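Local coordinates for COG0778: Nitroreductase (Streptococcus pneumoniae, PDB 2B67), which binds flavin mononucleotide and probably catalyses NAD(P)H-dependent reduction of nitro or related compounds, working as a homodimer, at residues A[31-36]-A[140-145]; A[48-53]-A[79-84]. All coordinates share one frame; numbering follows the deposited sequence.

Contact 1 of 2, residues A[31-36]-A[140-145]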
loop_
_atom_site.group_PDB
_atom_site.type_symbol
_atom_site.label_atom_id
_atom_site.label_comp_id
_atom_site.label_asym_id
_atom_site.label_seq_id
_atom_site.Cartn_x
_atom_site.Cartn_y
_atom_site.Cartn_z
ATOM N N THR A 31 5.793 -18.576 -0.582
ATOM C CA THR A 31 4.744 -18.484 0.436
ATOM C C THR A 31 4.404 -17.020 0.773
ATOM O O THR A 31 3.227 -16.657 0.860
ATOM C CB THR A 31 5.148 -19.217 1.717
ATOM O OG1 THR A 31 5.295 -20.616 1.422
ATOM C CG2 THR A 31 4.114 -19.009 2.804
ATOM N N ALA A 32 5.443 -16.201 0.999
ATOM C CA ALA A 32 5.235 -14.806 1.387
ATOM C C ALA A 32 4.420 -14.086 0.302
ATOM O O ALA A 32 3.549 -13.264 0.600
ATOM C CB ALA A 32 6.577 -14.117 1.618
ATOM N N ILE A 33 4.691 -14.433 -0.953
ATOM C CA ILE A 33 4.019 -13.801 -2.067
ATOM C C ILE A 33 2.589 -14.296 -2.141
ATOM O O ILE A 33 1.678 -13.515 -2.420
ATOM C CB ILE A 33 4.803 -13.948 -3.409
ATOM C CG1 ILE A 33 6.130 -13.174 -3.344
ATOM C CG2 ILE A 33 3.943 -13.490 -4.610
ATOM C CD1 ILE A 33 7.028 -13.411 -4.569
ATOM N N GLU A 34 2.380 -15.578 -1.847
ATOM C CA GLU A 34 1.025 -16.105 -1.802
ATOM C C GLU A 34 0.187 -15.491 -0.673
ATOM O O GLU A 34 -1.015 -15.195 -0.858
ATOM C CB GLU A 34 1.010 -17.632 -1.765
ATOM C CG GLU A 34 -0.386 -18.222 -1.950
ATOM C CD GLU A 34 -0.378 -19.737 -1.945
ATOM O OE1 GLU A 34 0.382 -20.329 -1.145
ATOM O OE2 GLU A 34 -1.112 -20.340 -2.750
ATOM N N ILE A 35 0.791 -15.270 0.488
ATOM C CA ILE A 35 0.060 -14.520 1.542
ATOM C C ILE A 35 -0.200 -13.047 1.128
ATOM O O ILE A 35 -1.305 -12.530 1.326
ATOM C CB ILE A 35 0.786 -14.584 2.938
ATOM C CG1 ILE A 35 0.764 -16.018 3.495
ATOM C CG2 ILE A 35 0.113 -13.674 3.965
ATOM C CD1 ILE A 35 1.706 -16.193 4.702
ATOM N N ALA A 36 0.816 -12.391 0.555
ATOM C CA ALA A 36 0.750 -10.980 0.220
ATOM C C ALA A 36 -0.404 -10.683 -0.758
ATOM O O ALA A 36 -1.112 -9.697 -0.586
ATOM C CB ALA A 36 2.091 -10.482 -0.382
HETATM N N MSE A 140 3.173 -3.642 1.122
HETATM C CA MSE A 140 3.012 -3.723 2.593
HETATM C C MSE A 140 2.727 -5.155 3.114
HETATM O O MSE A 140 3.364 -5.626 4.069
HETATM C CB MSE A 140 1.883 -2.803 3.051
HETATM C CG MSE A 140 1.654 -2.793 4.579
HETATM SE SE MSE A 140 2.990 -1.622 5.413
HETATM C CE MSE A 140 4.326 -2.890 6.031
ATOM N N ASN A 141 1.797 -5.834 2.456
ATOM C CA ASN A 141 1.389 -7.188 2.870
ATOM C C ASN A 141 2.593 -8.141 2.696
ATOM O O ASN A 141 2.863 -8.979 3.561
ATOM C CB ASN A 141 0.161 -7.654 2.060
ATOM C CG ASN A 141 -0.813 -8.507 2.893
ATOM O OD1 ASN A 141 -0.842 -8.425 4.121
ATOM N ND2 ASN A 141 -1.620 -9.310 2.221
ATOM N N LEU A 142 3.343 -7.926 1.612
ATOM C CA LEU A 142 4.546 -8.735 1.296
ATOM C C LEU A 142 5.666 -8.592 2.334
ATOM O O LEU A 142 6.233 -9.598 2.783
ATOM C CB LEU A 142 5.092 -8.361 -0.079
ATOM C CG LEU A 142 6.436 -8.998 -0.470
ATOM C CD1 LEU A 142 6.314 -10.531 -0.432
ATOM C CD2 LEU A 142 6.902 -8.485 -1.853
ATOM N N VAL A 143 5.997 -7.354 2.704
ATOM C CA VAL A 143 7.058 -7.176 3.693
ATOM C C VAL A 143 6.672 -7.731 5.073
ATOM O O VAL A 143 7.538 -8.257 5.824
ATOM C CB VAL A 143 7.632 -5.732 3.761
ATOM C CG1 VAL A 143 8.239 -5.317 2.420
ATOM C CG2 VAL A 143 6.623 -4.746 4.237
ATOM N N LEU A 144 5.381 -7.616 5.406
ATOM C CA LEU A 144 4.864 -8.189 6.653
ATOM C C LEU A 144 4.905 -9.703 6.627
ATOM O O LEU A 144 5.317 -10.334 7.621
ATOM C CB LEU A 144 3.436 -7.700 6.963
ATOM C CG LEU A 144 3.359 -6.224 7.361
ATOM C CD1 LEU A 144 1.876 -5.768 7.285
ATOM C CD2 LEU A 144 3.943 -6.029 8.741
ATOM N N ALA A 145 4.514 -10.282 5.488
ATOM C CA ALA A 145 4.589 -11.730 5.334
ATOM C C ALA A 145 6.037 -12.249 5.464
ATOM O O ALA A 145 6.274 -13.270 6.090
ATOM C CB ALA A 145 3.904 -12.209 4.012
#

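Contact 2 of 2, residues A[48-53]-A[79-84]. With ACY (acetic acid), chain F.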
loop_
_atom_site.group_PDB
_atom_site.type_symbol
_atom_site.label_atom_id
_atom_site.label_comp_id
_atom_site.label_asym_id
_atom_site.label_seq_id
_atom_site.Cartn_x
_atom_site.Cartn_y
_atom_site.Cartn_z
ATOM N N TRP A 48 -0.858 -6.903 -10.445
ATOM C CA TRP A 48 0.526 -6.998 -9.967
ATOM C C TRP A 48 1.259 -8.199 -10.514
ATOM O O TRP A 48 0.652 -9.239 -10.861
ATOM C CB TRP A 48 0.597 -7.028 -8.419
ATOM C CG TRP A 48 -0.431 -7.859 -7.696
ATOM C CD1 TRP A 48 -0.589 -9.238 -7.744
ATOM C CD2 TRP A 48 -1.401 -7.383 -6.757
ATOM N NE1 TRP A 48 -1.625 -9.627 -6.912
ATOM C CE2 TRP A 48 -2.142 -8.509 -6.302
ATOM C CE3 TRP A 48 -1.730 -6.115 -6.267
ATOM C CZ2 TRP A 48 -3.160 -8.398 -5.355
ATOM C CZ3 TRP A 48 -2.753 -6.006 -5.343
ATOM C CH2 TRP A 48 -3.460 -7.133 -4.899
ATOM N N LYS A 49 2.570 -8.046 -10.591
ATOM C CA LYS A 49 3.452 -9.109 -11.089
ATOM C C LYS A 49 4.740 -9.053 -10.283
ATOM O O LYS A 49 5.351 -7.987 -10.156
ATOM C CB LYS A 49 3.764 -8.957 -12.587
ATOM C CG LYS A 49 4.697 -10.091 -13.081
ATOM C CD LYS A 49 5.433 -9.791 -14.404
ATOM C CE LYS A 49 4.478 -9.970 -15.580
ATOM N NZ LYS A 49 4.071 -11.394 -15.773
ATOM N N PHE A 50 5.096 -10.183 -9.689
ATOM C CA PHE A 50 6.278 -10.302 -8.815
ATOM C C PHE A 50 7.425 -10.977 -9.562
ATOM O O PHE A 50 7.341 -12.160 -9.980
ATOM C CB PHE A 50 5.922 -11.087 -7.545
ATOM C CG PHE A 50 4.889 -10.410 -6.688
ATOM C CD1 PHE A 50 3.528 -10.470 -7.027
ATOM C CD2 PHE A 50 5.283 -9.685 -5.551
ATOM C CE1 PHE A 50 2.567 -9.808 -6.240
ATOM C CE2 PHE A 50 4.350 -9.061 -4.744
ATOM C CZ PHE A 50 2.993 -9.107 -5.082
ATOM N N VAL A 51 8.497 -10.230 -9.763
ATOM C CA VAL A 51 9.648 -10.792 -10.442
ATOM C C VAL A 51 10.723 -11.113 -9.394
ATOM O O VAL A 51 11.354 -10.203 -8.849
ATOM C CB VAL A 51 10.161 -9.866 -11.580
ATOM C CG1 VAL A 51 11.335 -10.523 -12.277
ATOM C CG2 VAL A 51 9.030 -9.595 -12.612
ATOM N N VAL A 52 10.882 -12.408 -9.091
ATOM C CA VAL A 52 11.853 -12.860 -8.105
ATOM C C VAL A 52 13.253 -12.997 -8.722
ATOM O O VAL A 52 13.521 -13.901 -9.530
ATOM C CB VAL A 52 11.387 -14.166 -7.426
ATOM C CG1 VAL A 52 12.387 -14.645 -6.428
ATOM C CG2 VAL A 52 10.019 -13.947 -6.764
ATOM N N VAL A 53 14.139 -12.102 -8.338
ATOM C CA VAL A 53 15.447 -12.036 -8.975
ATOM C C VAL A 53 16.485 -12.752 -8.126
ATOM O O VAL A 53 16.782 -12.323 -6.997
ATOM C CB VAL A 53 15.856 -10.586 -9.263
ATOM C CG1 VAL A 53 17.216 -10.518 -9.981
ATOM C CG2 VAL A 53 14.734 -9.906 -10.111
ATOM N N ILE A 79 12.940 -8.605 -5.227
ATOM C CA ILE A 79 11.660 -8.845 -5.855
ATOM C C ILE A 79 11.350 -7.544 -6.508
ATOM O O ILE A 79 11.213 -6.531 -5.811
ATOM C CB ILE A 79 10.561 -9.203 -4.821
ATOM C CG1 ILE A 79 10.864 -10.553 -4.174
ATOM C CG2 ILE A 79 9.207 -9.258 -5.511
ATOM C CD1 ILE A 79 10.149 -10.814 -2.850
ATOM N N ALA A 80 11.306 -7.542 -7.836
ATOM C CA ALA A 80 10.820 -6.388 -8.560
ATOM C C ALA A 80 9.304 -6.460 -8.676
ATOM O O ALA A 80 8.783 -7.370 -9.298
ATOM C CB ALA A 80 11.471 -6.313 -9.952
ATOM N N LEU A 81 8.597 -5.505 -8.067
ATOM C CA LEU A 81 7.137 -5.463 -8.122
ATOM C C LEU A 81 6.734 -4.615 -9.313
ATOM O O LEU A 81 7.078 -3.424 -9.380
ATOM C CB LEU A 81 6.538 -4.866 -6.836
ATOM C CG LEU A 81 5.029 -4.589 -6.778
ATOM C CD1 LEU A 81 4.210 -5.876 -7.019
ATOM C CD2 LEU A 81 4.670 -4.043 -5.412
ATOM N N PHE A 82 6.009 -5.234 -10.246
ATOM C CA PHE A 82 5.484 -4.547 -11.451
ATOM C C PHE A 82 3.958 -4.430 -11.332
ATOM O O PHE A 82 3.299 -5.231 -10.639
ATOM C CB PHE A 82 5.778 -5.357 -12.742
ATOM C CG PHE A 82 7.231 -5.341 -13.175
ATOM C CD1 PHE A 82 8.183 -6.090 -12.488
ATOM C CD2 PHE A 82 7.641 -4.558 -14.253
ATOM C CE1 PHE A 82 9.507 -6.069 -12.882
ATOM C CE2 PHE A 82 8.960 -4.544 -14.664
ATOM C CZ PHE A 82 9.901 -5.303 -13.972
ATOM N N THR A 83 3.387 -3.460 -12.030
ATOM C CA THR A 83 1.946 -3.387 -12.137
ATOM C C THR A 83 1.577 -3.398 -13.620
ATOM O O THR A 83 2.369 -2.975 -14.471
ATOM C CB THR A 83 1.395 -2.126 -11.483
ATOM O OG1 THR A 83 2.135 -1.007 -11.978
ATOM C CG2 THR A 83 1.568 -2.185 -9.959
ATOM N N ASP A 84 0.359 -3.862 -13.888
ATOM C CA ASP A 84 -0.195 -4.026 -15.224
ATOM C C ASP A 84 -0.766 -2.737 -15.747
ATOM O O ASP A 84 -1.837 -2.312 -15.313
ATOM C CB ASP A 84 -1.322 -5.079 -15.179
ATOM C CG ASP A 84 -1.584 -5.741 -16.537
ATOM O OD1 ASP A 84 -1.301 -5.112 -17.590
ATOM O OD2 ASP A 84 -2.109 -6.886 -16.537
HETATM C C ACY F . 1.081 -11.894 -17.917
HETATM O O ACY F . 2.324 -11.819 -18.002
HETATM O OXT ACY F . 0.461 -11.906 -16.831
HETATM C CH3 ACY F . 0.298 -11.966 -19.197
#

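Contact 1 of 2, residues A[31-36]-A[140-145]
Two helices of the alpha-beta sandwich meet here, the last turns of helix 26-36 lying against the long helix 124-148, with A32 and A36 set against A145 and L142. The axes of the short segments approach to 8.1 Å and run at 138° to each other, nearer antiparallel than parallel. The small CB groups of A32, A36 and A145 lie between the two backbones. A145 CB fits against the backbone of helix 26-36, 3.6 Å from A32 O, and also meets A32 CB and the CB and CG2 of I35. One turn further on, A36 CB presses on the backbone of L142, only 3.4 Å from its CA, tighter than ordinary van der Waals contact.

In this FMN-binding fold the pair of helices packs over one face of the central antiparallel sheet, where L142 also touches F50 of strand 48-53. The CG of L142 stands anti to the backbone N (chi1 173°), and the branch beyond it sends CD1 to I33 CG1, at 3.9 Å, and to A32 CB, the I33 and L142 side chains lying alongside each other.

The polar link is made at the C-terminal end of helix 26-36, where N141 ND2 donates to A36 O at 2.9 Å with an N-H...O angle of 166°. The acceptor lies close to the plane of the amide, whereas the donor sits above the plane of the A36 carbonyl. The same ND2 is hydrogen-bonded to N10 OD1 of the second subunit, so two acceptors from different chains grip this buried nitrogen.

Contact 2 of 2, residues A[48-53]-A[79-84]
K49 and F82 exchange two backbone hydrogen bonds, K49 N to F82 O at 2.9 Å and F82 N to K49 O at 2.8 Å. V51 and A80 form the second such pair, and these four bonds join neighbouring antiparallel strands of the central sheet. W48-T83, F50-L81 and V52-I79 are the alternating non-hydrogen-bonded pairs. Strand 48-53 is outermost within its own chain, but F50, V51 and V52 pair in parallel with a strand of the second subunit, continuing the sheet across the interface. At the periphery, K49 NZ donates to O of an acetic acid molecule, probably from the crystallisation liquor; the lysine also makes a cation-pi contact with F174.

The side chains separate onto two faces. On the face bearing V51, A80 and F82, V51 CG2 approaches the ring atom F82 CE1 to 3.6 Å, while V51 CB meets A80 CB. On the other, F50 CG is anti to its carbonyl carbon (chi1 -63°), and the ring beyond receives neighbours in two ways: I79 CG2 comes to its edge beside CD2, at 3.9 Å, while L81 CD1 makes a CH-pi contact over one face, 4.0 Å from the ring centroid. L81 CD1 also touches W48 CB at 4.0 Å.

Contacts 1 and 2 are both buried, and their centres lie 13 Å apart in successive layers of the sandwich. Contact 1 joins helix to helix through alanines packed against backbone, flanked by L142, I33 and I35, and a single side-chain hydrogen bond to a helix-end carbonyl; contact 2 joins strand to strand through repeated backbone bonds, with mostly branched and aromatic side chains and K49 at the margin. The layers meet directly: I33 CD1 packs on V52 CG2 at 3.7 Å, and L142 CD2 reaches both F50 CE2 and I79 CD1. Contact 2 is nested in the chain loop closed by contact 1. Both also reach the second subunit, one through side chains and the other also through backbone.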